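Local coordinates for protein D-galactonate dehydratase family member Dd703_0947 (Dickeya dadantii, PDB 4IHC) that dehydrates D-mannonate and D-gluconate to 2-dehydro-3-deoxy-D-gluconate with low activity, using one magnesium ion per subunit, at residues A[169-174]-A[374-379]; A[281-286]-A[313-318]. All blocks are in the same frame, centred on the assembly; numbering follows the deposited sequence.

Contact 1: residues A[169-174]-A[374-379]; sequences EGYQYV and QEYTPM
Tyr171 and Tyr376 meet across strand 145-153, which pairs with strand 173-178 on one edge and with strand 374-375 on the other. All three belong to the barrel sheet of the enolase-type C-terminal domain.

The first segment starts at the end of helix 156-168. Glu169 does not touch 374-379, but its OE1 lies in the plane of the Tyr171 ring, at the edge, 3.7 Å from Tyr171 CE2. Its other oxygen, OE2, forms a salt bridge with Arg166. Gly170, with positive phi (99°), closes the helix in a Schellman motif.

Tyr171 carries the contact. Its CG stands anti to the carbonyl carbon (chi1 -81°), and this torsion carries the ring to Tyr376. The hydroxyl reaches the edge of the Tyr376 ring, near its plane, with Tyr171 OH 3.9 Å from Tyr376 CD2. The two side chains cross at about a right angle. The same hydroxyl oxygen touches the proline ring more loosely, with Tyr171 OH 4.5 Å from Pro378 CG. Strand 173-178 begins at Tyr173, and Val174 makes backbone hydrogen bonds to Glu242 and Ile244.

Next to Tyr376, Glu375 OE1 forms a salt bridge with Arg319 and OE2 a hydrogen bond with His150; all three are probably substrate-binding residues.

No hydrogen bond joins the segments, and only 76 Å² is buried between them. The contact is a polar oxygen against ring and proline carbons. It implies a light van der Waals fit without directional bonding.

Contact 2: residues A[281-286]-A[313-318]; sequences DWLRML and KLIDYI
Leu314 and Arg284 share a first torsion near -70°, which sets each CG anti to its carbonyl carbon. Leu314 CD1 then lies 3.8 Å from Arg284 CG, and the two side chains run at a slant to each other. The site belongs to the beta/alpha barrel: helix 283-289 packs on the turn between helix 303-311 and strand 317-318. Lys313, with positive phi, ends helix 303-311 in a Schellman motif, and Leu314 follows it.

Leu283 and Leu314 meet through their CB atoms, 4.2 Å apart. The second methyl of Leu314, CD2, rests 3.9 Å from Leu283 O. Leu283 CD1 also reaches Ile315 CG2 at 4.4 Å. Leu309 touches Leu283, Leu314 and Ile315, and Met296 touches Leu283 and Ile315, so the apolar patch continues into the barrel.

Beside this patch, Trp282 turns away to a third subunit, where its NE1 hydrogen-bonds to Asn341 O of that subunit.

Arg284 runs extended from CG to NE, past the leucine. Leu314 CD1 sits 4.2 Å above one face of the guanidinium, toward its rim. At the in-plane edge, Arg284 NE makes a long salt bridge of 3.7 Å with Asp281 OD1.

How the contacts relate
Both contacts reach the same barrel sheet, and contact 2 is nested in the chain between the two segments of contact 1. Their centres are 26 Å apart and they do not touch. Both are mainly buried; among the residues that touch, one in each is exposed: Pro378 in contact 1 and Arg284 in contact 2. Contact 1 joins loops beside two strands. Contact 2 packs a helix on a turn and buries more surface, 203 against 76 Å². Aromatic and hydroxyl groups meet in contact 1; aliphatic side chains, with the stem of an arginine, make up contact 2. The segment 374-379 also holds Glu375, probably a substrate-binding residue. Both touch the second subunit, and contact 2 also reaches a third.

Contact 1: residues A[169-174]-A[374-379]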
loop_
_atom_site.group_PDB
_atom_site.type_symbol
_atom_site.label_atom_id
_atom_site.label_comp_id
_atom_site.label_asym_id
_atom_site.label_seq_id
_atom_site.Cartn_x
_atom_site.Cartn_y
_atom_site.Cartn_z
ATOM N N GLU A 169 -3.292 36.920 -33.593
ATOM C CA GLU A 169 -4.479 36.270 -34.206
ATOM C C GLU A 169 -5.491 35.890 -33.148
ATOM O O GLU A 169 -6.571 35.380 -33.456
ATOM C CB GLU A 169 -4.094 35.022 -34.993
ATOM C CG GLU A 169 -3.468 35.303 -36.339
ATOM C CD GLU A 169 -2.677 34.109 -36.855
ATOM O OE1 GLU A 169 -2.657 33.061 -36.179
ATOM O OE2 GLU A 169 -2.069 34.213 -37.938
ATOM N N GLY A 170 -5.144 36.139 -31.891
ATOM C CA GLY A 170 -6.079 35.887 -30.807
ATOM C C GLY A 170 -5.859 34.566 -30.083
ATOM O O GLY A 170 -6.667 34.199 -29.229
ATOM N N TYR A 171 -4.777 33.847 -30.387
ATOM C CA TYR A 171 -4.514 32.598 -29.628
ATOM C C TYR A 171 -4.165 32.905 -28.179
ATOM O O TYR A 171 -3.430 33.842 -27.939
ATOM C CB TYR A 171 -3.400 31.775 -30.269
ATOM C CG TYR A 171 -3.919 30.981 -31.424
ATOM C CD1 TYR A 171 -4.583 29.763 -31.212
ATOM C CD2 TYR A 171 -3.788 31.448 -32.724
ATOM C CE1 TYR A 171 -5.071 29.020 -32.275
ATOM C CE2 TYR A 171 -4.289 30.717 -33.798
ATOM C CZ TYR A 171 -4.935 29.506 -33.563
ATOM O OH TYR A 171 -5.443 28.762 -34.606
ATOM N N GLN A 172 -4.687 32.131 -27.220
ATOM C CA GLN A 172 -4.370 32.398 -25.826
ATOM C C GLN A 172 -3.569 31.262 -25.172
ATOM O O GLN A 172 -3.229 31.328 -23.987
ATOM C CB GLN A 172 -5.628 32.745 -25.013
ATOM C CG GLN A 172 -6.450 33.908 -25.601
ATOM C CD GLN A 172 -7.588 34.381 -24.701
ATOM O OE1 GLN A 172 -7.449 35.361 -23.971
ATOM N NE2 GLN A 172 -8.729 33.692 -24.762
ATOM N N TYR A 173 -3.295 30.216 -25.952
ATOM C CA TYR A 173 -2.483 29.099 -25.510
ATOM C C TYR A 173 -1.595 28.713 -26.677
ATOM O O TYR A 173 -2.019 28.739 -27.826
ATOM C CB TYR A 173 -3.347 27.887 -25.146
ATOM C CG TYR A 173 -4.492 28.149 -24.195
ATOM C CD1 TYR A 173 -5.583 28.922 -24.588
ATOM C CD2 TYR A 173 -4.519 27.566 -22.915
ATOM C CE1 TYR A 173 -6.666 29.122 -23.748
ATOM C CE2 TYR A 173 -5.603 27.772 -22.061
ATOM C CZ TYR A 173 -6.666 28.561 -22.478
ATOM O OH TYR A 173 -7.744 28.791 -21.636
ATOM N N VAL A 174 -0.361 28.336 -26.386
ATOM C CA VAL A 174 0.599 28.025 -27.425
ATOM C C VAL A 174 1.528 26.913 -26.934
ATOM O O VAL A 174 1.842 26.837 -25.766
ATOM C CB VAL A 174 1.406 29.275 -27.815
ATOM C CG1 VAL A 174 0.469 30.364 -28.327
ATOM C CG2 VAL A 174 2.213 29.788 -26.629
ATOM N N GLN A 374 -8.100 22.381 -26.640
ATOM C CA GLN A 374 -8.072 21.723 -27.961
ATOM C C GLN A 374 -6.930 22.198 -28.827
ATOM O O GLN A 374 -6.932 23.302 -29.349
ATOM C CB GLN A 374 -9.400 21.839 -28.716
ATOM C CG GLN A 374 -9.461 21.014 -30.017
ATOM C CD GLN A 374 -9.216 19.510 -29.810
ATOM O OE1 GLN A 374 -8.202 18.955 -30.269
ATOM N NE2 GLN A 374 -10.151 18.842 -29.142
ATOM N N GLU A 375 -5.943 21.337 -28.981
ATOM C CA GLU A 375 -4.899 21.571 -29.950
ATOM C C GLU A 375 -5.494 21.680 -31.342
ATOM O O GLU A 375 -6.367 20.905 -31.724
ATOM C CB GLU A 375 -3.888 20.419 -29.908
ATOM C CG GLU A 375 -2.778 20.480 -30.939
ATOM C CD GLU A 375 -1.846 19.279 -30.792
ATOM O OE1 GLU A 375 -2.313 18.160 -30.435
ATOM O OE2 GLU A 375 -0.635 19.450 -30.992
ATOM N N TYR A 376 -5.002 22.640 -32.109
ATOM C CA TYR A 376 -5.534 22.887 -33.440
ATOM C C TYR A 376 -4.401 23.142 -34.427
ATOM O O TYR A 376 -3.485 23.911 -34.147
ATOM C CB TYR A 376 -6.487 24.075 -33.428
ATOM C CG TYR A 376 -7.165 24.216 -34.751
ATOM C CD1 TYR A 376 -8.064 23.227 -35.209
ATOM C CD2 TYR A 376 -6.903 25.296 -35.571
ATOM C CE1 TYR A 376 -8.673 23.350 -36.445
ATOM C CE2 TYR A 376 -7.495 25.419 -36.808
ATOM C CZ TYR A 376 -8.380 24.449 -37.242
ATOM O OH TYR A 376 -8.965 24.588 -38.480
ATOM N N THR A 377 -4.451 22.466 -35.560
ATOM C CA THR A 377 -3.501 22.673 -36.643
ATOM C C THR A 377 -4.254 23.317 -37.812
ATOM O O THR A 377 -5.135 22.688 -38.396
ATOM C CB THR A 377 -2.950 21.331 -37.145
ATOM O OG1 THR A 377 -2.407 20.599 -36.047
ATOM C CG2 THR A 377 -1.878 21.555 -38.196
ATOM N N PRO A 378 -3.921 24.570 -38.144
ATOM C CA PRO A 378 -4.647 25.290 -39.200
ATOM C C PRO A 378 -4.730 24.526 -40.533
ATOM O O PRO A 378 -3.793 23.819 -40.928
ATOM C CB PRO A 378 -3.833 26.581 -39.348
ATOM C CG PRO A 378 -3.271 26.808 -37.979
ATOM C CD PRO A 378 -2.903 25.422 -37.498
ATOM N N MET A 379 -5.861 24.656 -41.209
ATOM C CA MET A 379 -6.054 24.014 -42.505
ATOM C C MET A 379 -5.791 24.954 -43.679
ATOM O O MET A 379 -5.882 26.166 -43.553
ATOM C CB MET A 379 -7.478 23.506 -42.614
ATOM C CG MET A 379 -7.989 22.887 -41.334
ATOM S SD MET A 379 -9.468 21.944 -41.685
ATOM C CE MET A 379 -9.934 21.357 -40.053
#

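Contact 2: residues A[281-286]-A[313-318]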
loop_
_atom_site.group_PDB
_atom_site.type_symbol
_atom_site.label_atom_id
_atom_site.label_comp_id
_atom_site.label_asym_id
_atom_site.label_seq_id
_atom_site.Cartn_x
_atom_site.Cartn_y
_atom_site.Cartn_z
ATOM N N ASP A 281 4.829 3.593 -15.412
ATOM C CA ASP A 281 4.957 3.355 -13.981
ATOM C C ASP A 281 5.846 4.414 -13.313
ATOM O O ASP A 281 5.771 4.631 -12.097
ATOM C CB ASP A 281 5.446 1.926 -13.682
ATOM C CG ASP A 281 4.555 1.210 -12.654
ATOM O OD1 ASP A 281 4.452 1.679 -11.487
ATOM O OD2 ASP A 281 3.935 0.188 -13.029
ATOM N N TRP A 282 6.661 5.105 -14.103
ATOM C CA TRP A 282 7.560 6.134 -13.547
ATOM C C TRP A 282 6.818 7.391 -13.131
ATOM O O TRP A 282 7.390 8.255 -12.487
ATOM C CB TRP A 282 8.642 6.494 -14.563
ATOM C CG TRP A 282 9.778 5.485 -14.612
ATOM C CD1 TRP A 282 9.842 4.372 -15.384
ATOM C CD2 TRP A 282 11.022 5.553 -13.893
ATOM N NE1 TRP A 282 11.026 3.703 -15.172
ATOM C CE2 TRP A 282 11.785 4.424 -14.280
ATOM C CE3 TRP A 282 11.570 6.467 -12.963
ATOM C CZ2 TRP A 282 13.051 4.156 -13.750
ATOM C CZ3 TRP A 282 12.845 6.208 -12.441
ATOM C CH2 TRP A 282 13.565 5.057 -12.834
ATOM N N LEU A 283 5.546 7.505 -13.514
ATOM C CA LEU A 283 4.780 8.686 -13.155
ATOM C C LEU A 283 4.440 8.685 -11.672
ATOM O O LEU A 283 4.156 9.731 -11.102
ATOM C CB LEU A 283 3.526 8.855 -14.028
ATOM C CG LEU A 283 3.902 9.269 -15.458
ATOM C CD1 LEU A 283 2.740 9.112 -16.407
ATOM C CD2 LEU A 283 4.392 10.712 -15.456
ATOM N N ARG A 284 4.471 7.526 -11.031
ATOM C CA ARG A 284 4.229 7.522 -9.593
ATOM C C ARG A 284 5.302 8.350 -8.916
ATOM O O ARG A 284 5.004 9.163 -8.042
ATOM C CB ARG A 284 4.231 6.114 -9.023
ATOM C CG ARG A 284 3.034 5.305 -9.497
ATOM C CD ARG A 284 2.993 3.901 -8.913
ATOM N NE ARG A 284 1.828 3.183 -9.422
ATOM C CZ ARG A 284 0.571 3.479 -9.095
ATOM N NH1 ARG A 284 0.323 4.483 -8.256
ATOM N NH2 ARG A 284 -0.437 2.776 -9.607
ATOM N N MET A 285 6.552 8.187 -9.352
ATOM C CA MET A 285 7.641 8.931 -8.726
ATOM C C MET A 285 7.574 10.419 -9.111
ATOM O O MET A 285 7.759 11.296 -8.283
ATOM C CB MET A 285 9.004 8.312 -9.100
ATOM C CG MET A 285 10.218 9.135 -8.640
ATOM S SD MET A 285 11.846 8.507 -9.230
ATOM C CE MET A 285 12.904 9.730 -8.438
ATOM N N LEU A 286 7.263 10.713 -10.360
ATOM C CA LEU A 286 7.256 12.105 -10.786
ATOM C C LEU A 286 6.169 12.879 -10.011
ATOM O O LEU A 286 6.376 14.045 -9.623
ATOM C CB LEU A 286 7.103 12.213 -12.328
ATOM C CG LEU A 286 6.887 13.564 -13.019
ATOM C CD1 LEU A 286 7.144 13.463 -14.526
ATOM C CD2 LEU A 286 5.484 14.100 -12.773
ATOM N N LYS A 313 -4.573 9.555 -10.343
ATOM C CA LYS A 313 -4.308 11.019 -10.468
ATOM C C LYS A 313 -2.893 11.320 -10.951
ATOM O O LYS A 313 -2.295 12.308 -10.532
ATOM C CB LYS A 313 -4.498 11.737 -9.113
ATOM C CG LYS A 313 -5.819 11.446 -8.405
ATOM C CD LYS A 313 -6.966 11.269 -9.386
ATOM C CE LYS A 313 -8.307 11.134 -8.655
ATOM N NZ LYS A 313 -8.582 9.752 -8.190
ATOM N N LEU A 314 -2.364 10.484 -11.837
ATOM C CA LEU A 314 -0.982 10.589 -12.257
ATOM C C LEU A 314 -0.789 11.569 -13.417
ATOM O O LEU A 314 0.351 11.895 -13.792
ATOM C CB LEU A 314 -0.435 9.186 -12.592
ATOM C CG LEU A 314 -0.265 8.288 -11.361
ATOM C CD1 LEU A 314 0.455 6.988 -11.706
ATOM C CD2 LEU A 314 0.451 8.991 -10.213
ATOM N N ILE A 315 -1.905 12.053 -13.966
ATOM C CA ILE A 315 -1.884 13.080 -15.007
ATOM C C ILE A 315 -3.042 14.044 -14.794
ATOM O O ILE A 315 -4.015 13.726 -14.100
ATOM C CB ILE A 315 -2.049 12.477 -16.423
ATOM C CG1 ILE A 315 -3.423 11.800 -16.556
ATOM C CG2 ILE A 315 -0.898 11.509 -16.744
ATOM C CD1 ILE A 315 -3.599 10.991 -17.858
ATOM N N ASP A 316 -2.963 15.201 -15.436
ATOM C CA ASP A 316 -4.037 16.185 -15.383
ATOM C C ASP A 316 -4.830 16.343 -16.698
ATOM O O ASP A 316 -5.955 16.852 -16.686
ATOM C CB ASP A 316 -3.448 17.527 -14.941
ATOM C CG ASP A 316 -2.448 17.331 -13.804
ATOM O OD1 ASP A 316 -2.897 17.168 -12.651
ATOM O OD2 ASP A 316 -1.221 17.277 -14.072
ATOM N N TYR A 317 -4.281 15.847 -17.797
ATOM C CA TYR A 317 -4.931 15.988 -19.097
ATOM C C TYR A 317 -4.697 14.679 -19.829
ATOM O O TYR A 317 -3.577 14.175 -19.867
ATOM C CB TYR A 317 -4.318 17.147 -19.901
ATOM C CG TYR A 317 -4.550 18.504 -19.256
ATOM C CD1 TYR A 317 -5.694 19.248 -19.563
ATOM C CD2 TYR A 317 -3.652 19.015 -18.324
ATOM C CE1 TYR A 317 -5.925 20.483 -18.971
ATOM C CE2 TYR A 317 -3.868 20.240 -17.712
ATOM C CZ TYR A 317 -5.006 20.955 -18.036
ATOM O OH TYR A 317 -5.248 22.148 -17.447
ATOM N N ILE A 318 -5.757 14.124 -20.391
ATOM C CA ILE A 318 -5.652 12.932 -21.222
ATOM C C ILE A 318 -5.619 13.377 -22.703
ATOM O O ILE A 318 -6.494 14.159 -23.159
ATOM C CB ILE A 318 -6.814 11.944 -20.902
ATOM C CG1 ILE A 318 -6.663 10.636 -21.684
ATOM C CG2 ILE A 318 -8.175 12.572 -21.211
ATOM C CD1 ILE A 318 -5.411 9.863 -21.296
#